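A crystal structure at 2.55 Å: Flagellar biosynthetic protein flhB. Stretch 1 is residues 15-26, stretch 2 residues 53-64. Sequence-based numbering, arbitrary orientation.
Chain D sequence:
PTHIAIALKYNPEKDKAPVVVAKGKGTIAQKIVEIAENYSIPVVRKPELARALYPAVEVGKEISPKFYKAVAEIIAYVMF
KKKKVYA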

ATOM      1  N   ASP D  15       6.309 -14.634   3.287  1.00100.72           N
ATOM      2  CA  ASP D  15       6.672 -13.771   2.151  1.00 99.29           C
ATOM      3  C   ASP D  15       8.183 -13.529   1.996  1.00 97.32           C
ATOM      4  O   ASP D  15       8.845 -12.998   2.890  1.00 96.41           O
ATOM      5  CB  ASP D  15       5.921 -12.414   2.193  1.00 99.93           C
ATOM      6  CG  ASP D  15       4.463 -12.529   2.664  1.00101.60           C
ATOM      7  OD1 ASP D  15       3.596 -11.948   1.971  1.00103.58           O
ATOM      8  OD2 ASP D  15       4.182 -13.165   3.721  1.00102.55           O
ATOM      9  N   LYS D  16       8.711 -13.909   0.840  1.00 95.29           N
ATOM     10  CA  LYS D  16      10.103 -13.621   0.529  1.00 93.95           C
ATOM     11  C   LYS D  16      10.320 -12.115   0.495  1.00 91.87           C
ATOM     12  O   LYS D  16      11.389 -11.614   0.853  1.00 92.25           O
ATOM     13  CB  LYS D  16      10.536 -14.288  -0.793  1.00 94.42           C
ATOM     14  CG  LYS D  16      10.918 -15.775  -0.601  1.00 96.92           C
ATOM     15  CD  LYS D  16      11.776 -16.356  -1.748  1.00101.65           C
ATOM     16  CE  LYS D  16      12.035 -17.868  -1.512  1.00104.08           C
ATOM     17  NZ  LYS D  16      12.986 -18.506  -2.488  1.00105.39           N
ATOM     18  N   ALA D  17       9.278 -11.411   0.079  1.00 89.03           N
ATOM     19  CA  ALA D  17       9.289  -9.969  -0.029  1.00 86.36           C
ATOM     20  C   ALA D  17       7.892  -9.395   0.289  1.00 84.18           C
ATOM     21  O   ALA D  17       6.927 -10.157   0.433  1.00 83.60           O
ATOM     22  CB  ALA D  17       9.779  -9.544  -1.425  1.00 86.23           C
ATOM     23  N   PRO D  18       7.797  -8.060   0.455  1.00 82.38           N
ATOM     24  CA  PRO D  18       6.515  -7.351   0.616  1.00 80.95           C
ATOM     25  C   PRO D  18       5.550  -7.374  -0.609  1.00 79.53           C
ATOM     26  O   PRO D  18       5.924  -7.003  -1.721  1.00 78.86           O
ATOM     27  CB  PRO D  18       6.967  -5.927   0.920  1.00 80.93           C
ATOM     28  CG  PRO D  18       8.339  -6.096   1.521  1.00 81.07           C
ATOM     29  CD  PRO D  18       8.942  -7.179   0.770  1.00 81.86           C
ATOM     30  N   VAL D  19       4.326  -7.827  -0.357  1.00 77.90           N
ATOM     31  CA  VAL D  19       3.208  -7.810  -1.289  1.00 77.18           C
ATOM     32  C   VAL D  19       2.518  -6.439  -1.233  1.00 76.35           C
ATOM     33  O   VAL D  19       2.162  -5.972  -0.163  1.00 76.07           O
ATOM     34  CB  VAL D  19       2.135  -8.874  -0.865  1.00 77.47           C
ATOM     35  CG1 VAL D  19       1.089  -9.086  -1.941  1.00 77.15           C
ATOM     36  CG2 VAL D  19       2.778 -10.190  -0.530  1.00 77.90           C
ATOM     37  N   VAL D  20       2.295  -5.805  -2.376  1.00 75.39           N
ATOM     38  CA  VAL D  20       1.513  -4.574  -2.404  1.00 74.14           C
ATOM     39  C   VAL D  20       0.045  -4.903  -2.272  1.00 73.64           C
ATOM     40  O   VAL D  20      -0.528  -5.444  -3.187  1.00 73.44           O
ATOM     41  CB  VAL D  20       1.663  -3.849  -3.742  1.00 74.14           C
ATOM     42  CG1 VAL D  20       1.047  -2.464  -3.661  1.00 73.46           C
ATOM     43  CG2 VAL D  20       3.119  -3.796  -4.182  1.00 73.39           C
ATOM     44  N   VAL D  21      -0.583  -4.596  -1.147  1.00 73.58           N
ATOM     45  CA  VAL D  21      -2.001  -4.932  -1.030  1.00 73.44           C
ATOM     46  C   VAL D  21      -2.953  -3.819  -1.470  1.00 73.50           C
ATOM     47  O   VAL D  21      -4.124  -4.065  -1.705  1.00 73.67           O
ATOM     48  CB  VAL D  21      -2.392  -5.501   0.359  1.00 73.58           C
ATOM     49  CG1 VAL D  21      -1.230  -6.226   0.969  1.00 73.46           C
ATOM     50  CG2 VAL D  21      -2.934  -4.436   1.303  1.00 73.62           C
ATOM     51  N   ALA D  22      -2.437  -2.601  -1.590  1.00 73.70           N
ATOM     52  CA  ALA D  22      -3.206  -1.462  -2.050  1.00 73.44           C
ATOM     53  C   ALA D  22      -2.237  -0.395  -2.540  1.00 74.33           C
ATOM     54  O   ALA D  22      -1.113  -0.322  -2.047  1.00 74.70           O
ATOM     55  CB  ALA D  22      -4.022  -0.938  -0.934  1.00 72.87           C
ATOM     56  N   LYS D  23      -2.647   0.396  -3.537  1.00 75.13           N
ATOM     57  CA  LYS D  23      -1.995   1.676  -3.855  1.00 75.56           C
ATOM     58  C   LYS D  23      -3.092   2.747  -4.076  1.00 76.21           C
ATOM     59  O   LYS D  23      -4.211   2.389  -4.425  1.00 75.80           O
ATOM     60  CB  LYS D  23      -1.006   1.535  -5.019  1.00 75.26           C
ATOM     61  CG  LYS D  23      -1.611   1.337  -6.404  1.00 76.11           C
ATOM     62  CD  LYS D  23      -0.531   1.393  -7.477  1.00 75.94           C
ATOM     63  CE  LYS D  23      -1.044   0.917  -8.842  1.00 77.44           C
ATOM     64  NZ  LYS D  23       0.001   1.090  -9.915  1.00 76.89           N
ATOM     65  N   GLY D  24      -2.793   4.029  -3.839  1.00 77.12           N
ATOM     66  CA  GLY D  24      -3.842   5.059  -3.767  1.00 78.56           C
ATOM     67  C   GLY D  24      -3.472   6.524  -3.963  1.00 79.90           C
ATOM     68  O   GLY D  24      -2.474   7.006  -3.407  1.00 80.14           O
ATOM     69  N   LYS D  25      -4.278   7.239  -4.755  1.00 80.69           N
ATOM     70  CA  LYS D  25      -4.135   8.699  -4.900  1.00 81.41           C
ATOM     71  C   LYS D  25      -5.412   9.374  -4.405  1.00 81.70           C
ATOM     72  O   LYS D  25      -6.506   8.751  -4.434  1.00 81.87           O
ATOM     73  CB  LYS D  25      -3.877   9.102  -6.354  1.00 81.08           C
ATOM     74  CG  LYS D  25      -2.571   8.630  -6.932  1.00 81.87           C
ATOM     75  CD  LYS D  25      -2.813   8.159  -8.376  1.00 84.89           C
ATOM     76  CE  LYS D  25      -1.571   7.501  -9.051  1.00 86.56           C
ATOM     77  NZ  LYS D  25      -1.952   6.479 -10.134  1.00 86.06           N
ATOM     78  N   GLY D  26      -5.285  10.625  -3.953  1.00 81.29           N
ATOM     79  CA  GLY D  26      -6.460  11.397  -3.546  1.00 81.83           C
ATOM     80  C   GLY D  26      -7.236  10.779  -2.385  1.00 82.37           C
ATOM     81  O   GLY D  26      -6.668  10.553  -1.301  1.00 83.44           O
ATOM     82  N   LEU D  53       7.721   4.440  -5.989  1.00100.65           N
ATOM     83  CA  LEU D  53       7.190   3.087  -5.836  1.00100.45           C
ATOM     84  C   LEU D  53       5.851   2.851  -6.581  1.00100.61           C
ATOM     85  O   LEU D  53       5.555   1.731  -7.030  1.00100.51           O
ATOM     86  CB  LEU D  53       7.079   2.785  -4.341  1.00100.05           C
ATOM     87  CG  LEU D  53       6.705   1.435  -3.744  1.00 99.26           C
ATOM     88  CD1 LEU D  53       7.634   0.298  -4.131  1.00 97.38           C
ATOM     89  CD2 LEU D  53       6.731   1.642  -2.260  1.00100.03           C
ATOM     90  N   TYR D  54       5.076   3.925  -6.743  1.00100.55           N
ATOM     91  CA  TYR D  54       3.702   3.856  -7.252  1.00100.43           C
ATOM     92  C   TYR D  54       3.514   3.252  -8.657  1.00100.20           C
ATOM     93  O   TYR D  54       2.798   2.247  -8.808  1.00100.17           O
ATOM     94  CB  TYR D  54       3.034   5.237  -7.190  1.00100.45           C
ATOM     95  CG  TYR D  54       1.537   5.144  -7.062  1.00101.26           C
ATOM     96  CD1 TYR D  54       0.906   5.569  -5.904  1.00101.69           C
ATOM     97  CD2 TYR D  54       0.750   4.590  -8.079  1.00101.74           C
ATOM     98  CE1 TYR D  54      -0.451   5.473  -5.754  1.00101.61           C
ATOM     99  CE2 TYR D  54      -0.621   4.489  -7.936  1.00101.44           C
ATOM    100  CZ  TYR D  54      -1.206   4.933  -6.764  1.00101.37           C
ATOM    101  OH  TYR D  54      -2.553   4.858  -6.572  1.00102.25           O
ATOM    102  N   PRO D  55       4.120   3.877  -9.698  1.00 99.93           N
ATOM    103  CA  PRO D  55       3.902   3.342 -11.044  1.00 99.32           C
ATOM    104  C   PRO D  55       4.566   1.992 -11.184  1.00 98.42           C
ATOM    105  O   PRO D  55       4.209   1.211 -12.062  1.00 98.31           O
ATOM    106  CB  PRO D  55       4.605   4.368 -11.943  1.00 99.64           C
ATOM    107  CG  PRO D  55       4.679   5.642 -11.110  1.00 99.87           C
ATOM    108  CD  PRO D  55       4.949   5.102  -9.738  1.00 99.97           C
ATOM    109  N   ALA D  56       5.505   1.729 -10.282  1.00 97.36           N
ATOM    110  CA  ALA D  56       6.419   0.610 -10.401  1.00 96.56           C
ATOM    111  C   ALA D  56       5.750  -0.755 -10.228  1.00 95.76           C
ATOM    112  O   ALA D  56       6.093  -1.721 -10.913  1.00 95.86           O
ATOM    113  CB  ALA D  56       7.573   0.779  -9.421  1.00 96.37           C
ATOM    114  N   VAL D  57       4.887  -0.831  -9.230  1.00 94.31           N
ATOM    115  CA  VAL D  57       4.262  -2.071  -8.848  1.00 93.19           C
ATOM    116  C   VAL D  57       2.774  -2.125  -8.949  1.00 92.55           C
ATOM    117  O   VAL D  57       2.146  -1.175  -9.352  1.00 92.49           O
ATOM    118  CB  VAL D  57       4.667  -2.456  -7.453  1.00 93.67           C
ATOM    119  CG1 VAL D  57       6.092  -2.944  -7.455  1.00 93.64           C
ATOM    120  CG2 VAL D  57       4.532  -1.281  -6.552  1.00 92.68           C
ATOM    121  N   GLU D  58       2.217  -3.270  -8.595  1.00 91.15           N
ATOM    122  CA  GLU D  58       0.807  -3.457  -8.745  1.00 90.40           C
ATOM    123  C   GLU D  58       0.221  -4.300  -7.630  1.00 89.67           C
ATOM    124  O   GLU D  58       0.920  -5.073  -6.972  1.00 89.59           O
ATOM    125  CB  GLU D  58       0.518  -4.078 -10.114  1.00 90.72           C
ATOM    126  CG  GLU D  58       0.930  -5.548 -10.250  1.00 91.55           C
ATOM    127  CD  GLU D  58       0.682  -6.100 -11.649  1.00 93.21           C
ATOM    128  OE1 GLU D  58       1.115  -5.443 -12.625  1.00 93.16           O
ATOM    129  OE2 GLU D  58       0.053  -7.181 -11.774  1.00 93.78           O
ATOM    130  N   VAL D  59      -1.086  -4.170  -7.461  1.00 88.72           N
ATOM    131  CA  VAL D  59      -1.800  -4.802  -6.370  1.00 88.03           C
ATOM    132  C   VAL D  59      -1.843  -6.324  -6.417  1.00 88.11           C
ATOM    133  O   VAL D  59      -2.384  -6.921  -7.344  1.00 88.22           O
ATOM    134  CB  VAL D  59      -3.209  -4.247  -6.281  1.00 87.53           C
ATOM    135  CG1 VAL D  59      -3.956  -4.851  -5.087  1.00 87.11           C
ATOM    136  CG2 VAL D  59      -3.147  -2.721  -6.193  1.00 87.76           C
ATOM    137  N   GLY D  60      -1.291  -6.935  -5.376  1.00 88.39           N
ATOM    138  CA  GLY D  60      -1.260  -8.379  -5.224  1.00 88.94           C
ATOM    139  C   GLY D  60       0.082  -8.979  -5.589  1.00 89.15           C
ATOM    140  O   GLY D  60       0.342 -10.131  -5.297  1.00 89.09           O
ATOM    141  N   LYS D  61       0.947  -8.197  -6.212  1.00 89.74           N
ATOM    142  CA  LYS D  61       2.238  -8.725  -6.600  1.00 91.23           C
ATOM    143  C   LYS D  61       3.472  -8.166  -5.848  1.00 91.74           C
ATOM    144  O   LYS D  61       3.739  -6.956  -5.856  1.00 91.79           O
ATOM    145  CB  LYS D  61       2.381  -8.644  -8.115  1.00 91.43           C
ATOM    146  CG  LYS D  61       1.362  -9.554  -8.812  1.00 93.26           C
ATOM    147  CD  LYS D  61       1.423  -9.462 -10.337  1.00 96.32           C
ATOM    148  CE  LYS D  61       0.293 -10.299 -10.965  1.00 97.81           C
ATOM    149  NZ  LYS D  61       0.618 -10.655 -12.376  1.00 98.03           N
ATOM    150  N   GLU D  62       4.313  -9.076  -5.375  1.00 92.28           N
ATOM    151  CA  GLU D  62       5.472  -8.771  -4.562  1.00 92.63           C
ATOM    152  C   GLU D  62       6.352  -7.788  -5.247  1.00 93.23           C
ATOM    153  O   GLU D  62       6.477  -7.789  -6.441  1.00 93.79           O
ATOM    154  CB  GLU D  62       6.327 -10.008  -4.383  1.00 92.25           C
ATOM    155  CG  GLU D  62       5.823 -10.998  -3.418  1.00 91.98           C
ATOM    156  CD  GLU D  62       6.791 -12.107  -3.237  1.00 92.72           C
ATOM    157  OE1 GLU D  62       6.518 -13.023  -2.461  1.00 95.09           O
ATOM    158  OE2 GLU D  62       7.837 -12.066  -3.880  1.00 93.40           O
ATOM    159  N   ILE D  63       6.943  -6.918  -4.460  1.00 93.88           N
ATOM    160  CA  ILE D  63       7.747  -5.838  -4.984  1.00 94.25           C
ATOM    161  C   ILE D  63       8.917  -6.431  -5.748  1.00 94.88           C
ATOM    162  O   ILE D  63       9.261  -7.604  -5.579  1.00 94.09           O
ATOM    163  CB  ILE D  63       8.216  -4.883  -3.862  1.00 94.17           C
ATOM    164  CG1 ILE D  63       9.087  -5.613  -2.839  1.00 94.38           C
ATOM    165  CG2 ILE D  63       7.020  -4.327  -3.139  1.00 94.06           C
ATOM    166  CD1 ILE D  63       9.894  -4.721  -1.923  1.00 94.75           C
ATOM    167  N   SER D  64       9.469  -5.589  -6.595  1.00 96.49           N
ATOM    168  CA  SER D  64      10.682  -5.905  -7.331  1.00 97.96           C
ATOM    169  C   SER D  64      11.797  -6.147  -6.344  1.00 98.62           C
ATOM    170  O   SER D  64      11.856  -5.470  -5.307  1.00 98.76           O
ATOM    171  CB  SER D  64      11.093  -4.729  -8.228  1.00 98.13           C
ATOM    172  OG  SER D  64      10.151  -4.485  -9.226  1.00 99.93           O
TER

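Residues 19-25 form a strand. Stretch 2 runs alongside it mostly as loop, with a type II turn from Glu-58 to Lys-61. The contact buries 853 Å² in all, summed over both sides.

Two backbone hydrogen bonds tie the stretches together. Ile-63 N donates to Pro-18 O at 2.9 Å, and Gly-60 N donates to Val-20 O at 2.8 Å. Both are short and nearly straight. Each acceptor also receives a CA-H...O contact: Glu-62 CA lies 3.4 Å from Pro-18 O, and Val-59 CA lies 3.5 Å from Val-20 O. Between these two anchors, Val-19 CA and Glu-62 CA approach to 4.1 Å.

The turn is closed within stretch 2 by Lys-61 N donating to Glu-58 O at 3.2 Å. Gly-60 has phi 101°, where a side chain would jam against the preceding carbonyl. At the ends of the turn, Lys-61 NZ and Glu-58 OE2 form a salt bridge at 3.6 Å.

Lys-23 extends its chain to reach two carbonyls of stretch 2. Its NZ donates to Tyr-54 O and to Val-57 O, each at 3.2 Å from NZ. The amine thus serves two backbone acceptors in a segment without regular helical bonding.

The Tyr-54 ring sits between two lysine side chains. Lys-23 CB lies over one face, 4.1 Å from the ring centroid, and Lys-25 CE lies over the opposite face at 3.7 Å. Both are CH-pi contacts. Tyr-54 OH comes within 2.9 Å of Gly-24 N, but the angle is too poor for a hydrogen bond.

Apolar packing fills in beside the polar links. Val-20 points toward stretch 2; its CG2 meets Val-57 CG2 at 3.7 Å and Ile-63 CG2 at 4.1 Å. Pro-18 CD packs on Ile-63 CD1 at 3.8 Å.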